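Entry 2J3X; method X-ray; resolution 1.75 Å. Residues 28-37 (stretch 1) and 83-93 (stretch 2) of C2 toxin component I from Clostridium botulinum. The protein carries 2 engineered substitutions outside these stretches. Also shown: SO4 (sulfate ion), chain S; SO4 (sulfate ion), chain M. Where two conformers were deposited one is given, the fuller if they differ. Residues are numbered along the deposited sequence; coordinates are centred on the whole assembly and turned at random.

Stretch 1 (28-37) RWFTKLNNLE
Stretch 2, residues 83-93: ERIREALLKNT

Contact between residues 28-37 and 83-93 of C2 toxin component I, burying 657 Å² summed over both sides. Lys-91, extended (chi1 m, then t, t, t), carries the central salt bridge: NZ lies 2.9 Å from Glu-37 OE1, with a weak second bond to Glu-37 OE2 at 3.4 Å, and also donates to Lys-32 O at 3.2 Å. Lys-32 returns the reach in the other direction: its NZ donates to Asn-92 OD1 at 2.8 Å and weakly to Lys-91 O at 3.3 Å, so each lysine ammonium binds a backbone carbonyl of the opposing stretch. Trp-29 (chi1 t, chi2 23°) donates from NE1 to Ala-88 O at 2.9 Å and 171°, nearly linear, as the position of that carbonyl at the indole edge, near the ring plane, allows. Glu-37 (m, t, chi3 1°) also accepts from Asn-34 N at OE1 (3.0 Å), while Asn-34 OD1 (chi1 p) caps Glu-37 N at 2.9 Å; this reciprocal pair caps the second helix of stretch 1 at its N-terminus. Glu-37 OE2 sits 2.7 Å from Glu-87 OE2, a contact between two acid groups; whether they share a proton is left open. Water 1 joins Asn-34 ND2 (3.2 Å) to Glu-87 OE1 (3.1 Å); water 2 joins Leu-36 O (2.8 Å) to Arg-84 NH1 (3.0 Å). Stretch 1 leaves its first helix through a type I turn, Phe-30 to Leu-33, and re-enters helix at Asn-35; stretch 2 enters already helical at Glu-83, with Lys-91 and Asn-92 beyond the helix. CA register pairs Trp-29 with Asn-92 (6.6 Å), Lys-32 with Lys-91 (6.9 Å) and Glu-37 with Arg-84 (5.1 Å), so the two stretches run antiparallel. Ala-88 CB, directed toward stretch 1, meets Trp-29 CZ2 and Leu-33 CD2, both at 3.7 Å. Asn-92 ND2 lies over one indole face, and Leu-36 CD1 covers one guanidinium face of Arg-84, 3.8 Å from NH2.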

ATOM      1  N   ARG A  28     -29.820  -7.886  -8.507  1.00 15.24           N
ATOM      2  CA  ARG A  28     -30.139  -7.575  -7.107  1.00 15.54           C
ATOM      3  C   ARG A  28     -29.397  -6.305  -6.646  1.00 16.75           C
ATOM      4  O   ARG A  28     -29.996  -5.436  -5.981  1.00 16.30           O
ATOM      5  CB  ARG A  28     -29.818  -8.738  -6.167  1.00 15.50           C
ATOM      6  CG  ARG A  28     -30.714  -9.977  -6.436  1.00 16.07           C
ATOM      7  CD  ARG A  28     -30.294 -11.184  -5.606  1.00 18.43           C
ATOM      8  NE  ARG A  28     -31.199 -12.318  -5.797  1.00 19.96           N
ATOM      9  CZ  ARG A  28     -31.014 -13.543  -5.272  1.00 20.81           C
ATOM     10  NH1 ARG A  28     -29.933 -13.836  -4.519  1.00 20.30           N
ATOM     11  NH2 ARG A  28     -31.904 -14.498  -5.498  1.00 23.59           N
ATOM     12  N   TRP A  29     -28.097  -6.228  -6.983  1.00 14.49           N
ATOM     13  CA  TRP A  29     -27.297  -5.085  -6.583  1.00 15.39           C
ATOM     14  C   TRP A  29     -27.885  -3.818  -7.172  1.00 15.01           C
ATOM     15  O   TRP A  29     -28.039  -2.810  -6.445  1.00 13.93           O
ATOM     16  CB  TRP A  29     -25.875  -5.286  -7.101  1.00 14.45           C
ATOM     17  CG  TRP A  29     -24.853  -4.261  -6.645  1.00 15.51           C
ATOM     18  CD1 TRP A  29     -24.893  -3.453  -5.541  1.00 15.55           C
ATOM     19  CD2 TRP A  29     -23.596  -4.024  -7.295  1.00 14.16           C
ATOM     20  NE1 TRP A  29     -23.705  -2.674  -5.489  1.00 15.37           N
ATOM     21  CE2 TRP A  29     -22.920  -3.010  -6.564  1.00 16.03           C
ATOM     22  CE3 TRP A  29     -23.021  -4.510  -8.481  1.00 13.98           C
ATOM     23  CZ2 TRP A  29     -21.633  -2.553  -6.937  1.00 14.51           C
ATOM     24  CZ3 TRP A  29     -21.751  -4.020  -8.890  1.00 13.56           C
ATOM     25  CH2 TRP A  29     -21.080  -3.054  -8.092  1.00 14.98           C
ATOM     26  N   PHE A  30     -28.185  -3.853  -8.469  1.00 15.05           N
ATOM     27  CA  PHE A  30     -28.642  -2.632  -9.164  1.00 17.16           C
ATOM     28  C   PHE A  30     -29.985  -2.130  -8.609  1.00 17.71           C
ATOM     29  O   PHE A  30     -30.267  -0.928  -8.705  1.00 19.03           O
ATOM     30  CB  PHE A  30     -28.700  -2.833 -10.672  1.00 17.46           C
ATOM     31  CG  PHE A  30     -27.366  -2.630 -11.365  1.00 20.48           C
ATOM     32  CD1 PHE A  30     -26.185  -3.058 -10.765  1.00 23.32           C
ATOM     33  CD2 PHE A  30     -27.294  -1.986 -12.596  1.00 25.42           C
ATOM     34  CE1 PHE A  30     -24.933  -2.894 -11.396  1.00 22.72           C
ATOM     35  CE2 PHE A  30     -26.039  -1.788 -13.219  1.00 27.41           C
ATOM     36  CZ  PHE A  30     -24.868  -2.260 -12.602  1.00 24.32           C
ATOM     37  N   THR A  31     -30.768  -2.999  -7.974  1.00 17.14           N
ATOM     38  CA  THR A  31     -32.013  -2.490  -7.338  1.00 18.42           C
ATOM     39  C   THR A  31     -31.741  -1.497  -6.212  1.00 18.95           C
ATOM     40  O   THR A  31     -32.652  -0.782  -5.788  1.00 18.93           O
ATOM     41  CB  THR A  31     -32.946  -3.580  -6.842  1.00 17.79           C
ATOM     42  OG1 THR A  31     -32.396  -4.244  -5.693  1.00 21.13           O
ATOM     43  CG2 THR A  31     -33.178  -4.610  -7.970  1.00 20.84           C
ATOM     44  N   LYS A  32     -30.493  -1.448  -5.732  1.00 16.82           N
ATOM     45  CA  LYS A  32     -30.175  -0.608  -4.598  1.00 15.84           C
ATOM     46  C   LYS A  32     -29.440   0.660  -5.056  1.00 15.24           C
ATOM     47  O   LYS A  32     -29.073   1.491  -4.207  1.00 15.79           O
ATOM     48  CB  LYS A  32     -29.286  -1.358  -3.607  1.00 15.81           C
ATOM     49  CG  LYS A  32     -29.919  -2.643  -3.013  1.00 19.43           C
ATOM     50  CD  LYS A  32     -28.870  -3.409  -2.243  1.00 21.22           C
ATOM     51  CE  LYS A  32     -29.047  -4.905  -2.248  1.00 23.37           C
ATOM     52  NZ  LYS A  32     -28.258  -5.411  -1.097  1.00 20.30           N
ATOM     53  N   LEU A  33     -29.205   0.787  -6.363  1.00 14.77           N
ATOM     54  CA  LEU A  33     -28.363   1.901  -6.846  1.00 15.50           C
ATOM     55  C   LEU A  33     -29.152   3.003  -7.532  1.00 17.47           C
ATOM     56  O   LEU A  33     -30.203   2.749  -8.134  1.00 19.39           O
ATOM     57  CB  LEU A  33     -27.289   1.379  -7.819  1.00 14.59           C
ATOM     58  CG  LEU A  33     -26.471   0.205  -7.271  1.00 15.01           C
ATOM     59  CD1 LEU A  33     -25.369  -0.117  -8.263  1.00 16.16           C
ATOM     60  CD2 LEU A  33     -25.900   0.587  -5.921  1.00 16.97           C
ATOM     61  N   ASN A  34     -28.586   4.212  -7.514  1.00 18.47           N
ATOM     62  CA  ASN A  34     -29.136   5.328  -8.256  1.00 19.61           C
ATOM     63  C   ASN A  34     -28.488   5.322  -9.646  1.00 20.40           C
ATOM     64  O   ASN A  34     -27.530   4.548  -9.876  1.00 19.30           O
ATOM     65  CB  ASN A  34     -28.977   6.620  -7.442  1.00 20.39           C
ATOM     66  CG  ASN A  34     -27.523   7.060  -7.276  1.00 20.82           C
ATOM     67  OD1 ASN A  34     -26.697   6.828  -8.154  1.00 21.06           O
ATOM     68  ND2 ASN A  34     -27.221   7.766  -6.185  1.00 22.82           N
ATOM     69  N   ASN A  35     -29.002   6.130 -10.576  1.00 20.67           N
ATOM     70  CA  ASN A  35     -28.550   6.128 -11.966  0.50 21.27           C
ATOM     71  C   ASN A  35     -27.054   6.396 -12.106  1.00 21.25           C
ATOM     72  O   ASN A  35     -26.374   5.729 -12.873  1.00 21.70           O
ATOM     73  CB  ASN A  35     -29.330   7.188 -12.785  0.50 22.27           C
ATOM     74  CG  ASN A  35     -28.894   7.254 -14.260  0.50 22.35           C
ATOM     75  OD1 ASN A  35     -28.899   6.253 -14.978  0.50 22.80           O
ATOM     76  ND2 ASN A  35     -28.540   8.448 -14.714  0.50 20.82           N
ATOM     77  N   LEU A  36     -26.557   7.399 -11.387  1.00 19.76           N
ATOM     78  CA  LEU A  36     -25.096   7.714 -11.486  1.00 19.92           C
ATOM     79  C   LEU A  36     -24.198   6.566 -11.000  1.00 17.86           C
ATOM     80  O   LEU A  36     -23.176   6.249 -11.627  1.00 17.47           O
ATOM     81  CB  LEU A  36     -24.752   9.013 -10.790  1.00 20.37           C
ATOM     82  CG  LEU A  36     -25.346  10.191 -11.601  1.00 23.33           C
ATOM     83  CD1 LEU A  36     -25.179  11.432 -10.771  1.00 25.71           C
ATOM     84  CD2 LEU A  36     -24.712  10.338 -13.017  1.00 25.12           C
ATOM     85  N   GLU A  37     -24.599   5.933  -9.905  1.00 16.45           N
ATOM     86  CA  GLU A  37     -23.893   4.724  -9.436  1.00 17.21           C
ATOM     87  C   GLU A  37     -23.924   3.612 -10.466  1.00 17.95           C
ATOM     88  O   GLU A  37     -22.927   2.924 -10.705  1.00 17.40           O
ATOM     89  CB  GLU A  37     -24.534   4.211  -8.169  1.00 16.19           C
ATOM     90  CG  GLU A  37     -24.125   5.072  -6.943  1.00 16.81           C
ATOM     91  CD  GLU A  37     -25.096   5.002  -5.795  1.00 19.10           C
ATOM     92  OE1 GLU A  37     -26.100   4.287  -5.892  1.00 18.44           O
ATOM     93  OE2 GLU A  37     -24.877   5.738  -4.811  1.00 19.88           O
ATOM     94  N   GLU A  83     -15.817   7.498  -6.291  1.00 10.54           N
ATOM     95  CA  GLU A  83     -16.677   7.661  -5.106  1.00  9.98           C
ATOM     96  C   GLU A  83     -18.004   6.904  -5.280  1.00 10.20           C
ATOM     97  O   GLU A  83     -18.516   6.298  -4.323  1.00 11.55           O
ATOM     98  CB  GLU A  83     -16.899   9.147  -4.885  1.00  9.20           C
ATOM     99  CG  GLU A  83     -15.595   9.875  -4.451  1.00  9.15           C
ATOM    100  CD  GLU A  83     -15.703  11.408  -4.437  1.00  9.84           C
ATOM    101  OE1 GLU A  83     -16.640  11.931  -5.050  1.00 11.88           O
ATOM    102  OE2 GLU A  83     -14.839  12.045  -3.765  1.00 10.95           O
ATOM    103  N   ARG A  84     -18.563   6.947  -6.488  1.00 10.95           N
ATOM    104  CA  ARG A  84     -19.842   6.255  -6.768  1.00 11.73           C
ATOM    105  C   ARG A  84     -19.743   4.739  -6.682  1.00 12.04           C
ATOM    106  O   ARG A  84     -20.680   4.072  -6.235  1.00 13.35           O
ATOM    107  CB  ARG A  84     -20.398   6.694  -8.123  1.00 10.67           C
ATOM    108  CG  ARG A  84     -20.998   8.133  -8.044  1.00 12.53           C
ATOM    109  CD  ARG A  84     -21.192   8.757  -9.418  1.00 13.35           C
ATOM    110  NE  ARG A  84     -21.507  10.187  -9.267  1.00 13.27           N
ATOM    111  CZ  ARG A  84     -21.347  11.097 -10.238  1.00 17.51           C
ATOM    112  NH1 ARG A  84     -20.915  10.739 -11.469  1.00 15.65           N
ATOM    113  NH2 ARG A  84     -21.637  12.381  -9.983  1.00 13.42           N
ATOM    114  N   ILE A  85     -18.614   4.203  -7.138  1.00 11.95           N
ATOM    115  CA  ILE A  85     -18.338   2.755  -7.044  1.00 11.69           C
ATOM    116  C   ILE A  85     -18.218   2.401  -5.557  1.00 11.15           C
ATOM    117  O   ILE A  85     -18.775   1.407  -5.088  1.00 11.01           O
ATOM    118  CB  ILE A  85     -17.094   2.339  -7.883  1.00 12.42           C
ATOM    119  CG1 ILE A  85     -17.388   2.477  -9.377  1.00 12.14           C
ATOM    120  CG2 ILE A  85     -16.719   0.860  -7.598  1.00 10.76           C
ATOM    121  CD1 ILE A  85     -16.090   2.509 -10.251  1.00 13.09           C
ATOM    122  N   ARG A  86     -17.484   3.198  -4.787  1.00 10.78           N
ATOM    123  CA  ARG A  86     -17.351   2.950  -3.351  1.00 11.38           C
ATOM    124  C   ARG A  86     -18.701   2.929  -2.691  1.00 12.85           C
ATOM    125  O   ARG A  86     -18.971   2.054  -1.839  1.00 13.45           O
ATOM    126  CB  ARG A  86     -16.501   4.037  -2.671  1.00 11.68           C
ATOM    127  CG  ARG A  86     -15.020   3.983  -3.034  1.00  9.39           C
ATOM    128  CD  ARG A  86     -14.368   5.116  -2.248  1.00 13.64           C
ATOM    129  NE  ARG A  86     -12.995   5.397  -2.675  1.00 12.28           N
ATOM    130  CZ  ARG A  86     -12.330   6.512  -2.367  1.00 12.20           C
ATOM    131  NH1 ARG A  86     -12.918   7.490  -1.656  1.00 13.57           N
ATOM    132  NH2 ARG A  86     -11.073   6.642  -2.777  1.00 12.28           N
ATOM    133  N   GLU A  87     -19.523   3.908  -3.055  1.00 12.40           N
ATOM    134  CA  GLU A  87     -20.872   4.023  -2.490  0.50 14.02           C
ATOM    135  C   GLU A  87     -21.758   2.840  -2.888  1.00 14.19           C
ATOM    136  O   GLU A  87     -22.500   2.315  -2.028  1.00 15.70           O
ATOM    137  CB  GLU A  87     -21.495   5.340  -2.931  0.50 13.92           C
ATOM    138  CG  GLU A  87     -22.850   5.653  -2.367  0.50 14.38           C
ATOM    139  CD  GLU A  87     -23.434   6.984  -2.898  0.50 16.66           C
ATOM    140  OE1 GLU A  87     -22.727   7.748  -3.585  0.50 23.16           O
ATOM    141  OE2 GLU A  87     -24.617   7.271  -2.628  0.50 22.30           O
ATOM    142  N   ALA A  88     -21.652   2.388  -4.130  1.00 13.65           N
ATOM    143  CA  ALA A  88     -22.422   1.206  -4.588  1.00 11.89           C
ATOM    144  C   ALA A  88     -21.999  -0.040  -3.795  1.00 13.87           C
ATOM    145  O   ALA A  88     -22.828  -0.860  -3.352  1.00 12.50           O
ATOM    146  CB  ALA A  88     -22.199   0.997  -6.095  1.00 12.27           C
ATOM    147  N   LEU A  89     -20.708  -0.156  -3.522  1.00 12.31           N
ATOM    148  CA  LEU A  89     -20.229  -1.339  -2.771  1.00 14.54           C
ATOM    149  C   LEU A  89     -20.760  -1.374  -1.321  1.00 15.60           C
ATOM    150  O   LEU A  89     -21.008  -2.437  -0.779  1.00 15.68           O
ATOM    151  CB  LEU A  89     -18.686  -1.403  -2.799  1.00 13.70           C
ATOM    152  CG  LEU A  89     -18.086  -1.677  -4.180  1.00 12.42           C
ATOM    153  CD1 LEU A  89     -16.543  -1.498  -4.084  1.00 13.64           C
ATOM    154  CD2 LEU A  89     -18.363  -3.126  -4.575  1.00 16.77           C
ATOM    155  N   LEU A  90     -20.890  -0.193  -0.693  1.00 16.10           N
ATOM    156  CA  LEU A  90     -21.331  -0.089   0.714  1.00 18.58           C
ATOM    157  C   LEU A  90     -22.745  -0.620   0.882  1.00 19.15           C
ATOM    158  O   LEU A  90     -23.143  -0.995   1.987  1.00 19.07           O
ATOM    159  CB  LEU A  90     -21.285   1.384   1.174  1.00 19.67           C
ATOM    160  CG  LEU A  90     -20.132   1.794   2.073  1.00 25.26           C
ATOM    161  CD1 LEU A  90     -18.951   0.850   1.983  1.00 29.08           C
ATOM    162  CD2 LEU A  90     -19.744   3.262   1.872  1.00 27.07           C
ATOM    163  N   LYS A  91     -23.489  -0.645  -0.218  1.00 19.34           N
ATOM    164  CA  LYS A  91     -24.918  -0.974  -0.194  1.00 21.34           C
ATOM    165  C   LYS A  91     -25.170  -2.481  -0.237  1.00 20.95           C
ATOM    166  O   LYS A  91     -26.304  -2.936  -0.109  1.00 21.67           O
ATOM    167  CB  LYS A  91     -25.611  -0.283  -1.366  1.00 21.52           C
ATOM    168  CG  LYS A  91     -25.794   1.244  -1.143  1.00 22.56           C
ATOM    169  CD  LYS A  91     -26.328   1.959  -2.379  1.00 24.47           C
ATOM    170  CE  LYS A  91     -26.731   3.432  -2.067  1.00 25.77           C
ATOM    171  NZ  LYS A  91     -27.400   4.045  -3.295  1.00 33.93           N
ATOM    172  N   ASN A  92     -24.116  -3.272  -0.386  1.00 19.11           N
ATOM    173  CA  ASN A  92     -24.289  -4.671  -0.720  1.00 18.07           C
ATOM    174  C   ASN A  92     -23.318  -5.536   0.042  1.00 18.09           C
ATOM    175  O   ASN A  92     -22.120  -5.398  -0.133  1.00 17.73           O
ATOM    176  CB  ASN A  92     -24.065  -4.796  -2.228  1.00 18.61           C
ATOM    177  CG  ASN A  92     -24.772  -5.978  -2.838  1.00 21.25           C
ATOM    178  OD1 ASN A  92     -25.974  -6.157  -2.624  1.00 20.75           O
ATOM    179  ND2 ASN A  92     -24.074  -6.724  -3.677  1.00 18.71           N
ATOM    180  N   THR A  93     -23.800  -6.413   0.926  1.00 18.16           N
ATOM    181  CA  THR A  93     -22.899  -7.182   1.772  1.00 18.37           C
ATOM    182  C   THR A  93     -23.093  -8.692   1.623  1.00 19.63           C
ATOM    183  O   THR A  93     -24.248  -9.166   1.508  1.00 19.60           O
ATOM    184  CB  THR A  93     -23.078  -6.826   3.246  1.00 19.72           C
ATOM    185  OG1 THR A  93     -24.454  -6.978   3.618  1.00 19.10           O
ATOM    186  CG2 THR A  93     -22.696  -5.347   3.495  1.00 19.11           C
TER
HETATM  187  S   SO4 S1449     -31.984   7.797  -9.492  1.00 88.66           S
HETATM  188  O1  SO4 S1449     -33.007   8.489 -10.276  1.00 89.64           O
HETATM  189  O2  SO4 S1449     -32.501   7.435  -8.176  1.00 88.21           O
HETATM  190  O3  SO4 S1449     -31.569   6.587 -10.200  1.00 88.83           O
HETATM  191  O4  SO4 S1449     -30.855   8.700  -9.314  1.00 89.55           O
HETATM  192  S   SO4 M1443     -13.497  10.901  -0.831  1.00 12.20           S
HETATM  193  O1  SO4 M1443     -13.323  10.666  -2.308  1.00 12.66           O
HETATM  194  O2  SO4 M1443     -14.876  10.518  -0.539  1.00 13.36           O
HETATM  195  O3  SO4 M1443     -12.623   9.996  -0.076  1.00 12.76           O
HETATM  196  O4  SO4 M1443     -13.262  12.308  -0.489  1.00 14.25           O
HETATM  197  O   HOH W   1     -24.445   9.307  -5.589  1.00 27.08           O
HETATM  198  O   HOH W   2     -21.604   8.207 -12.910  1.00 17.63           O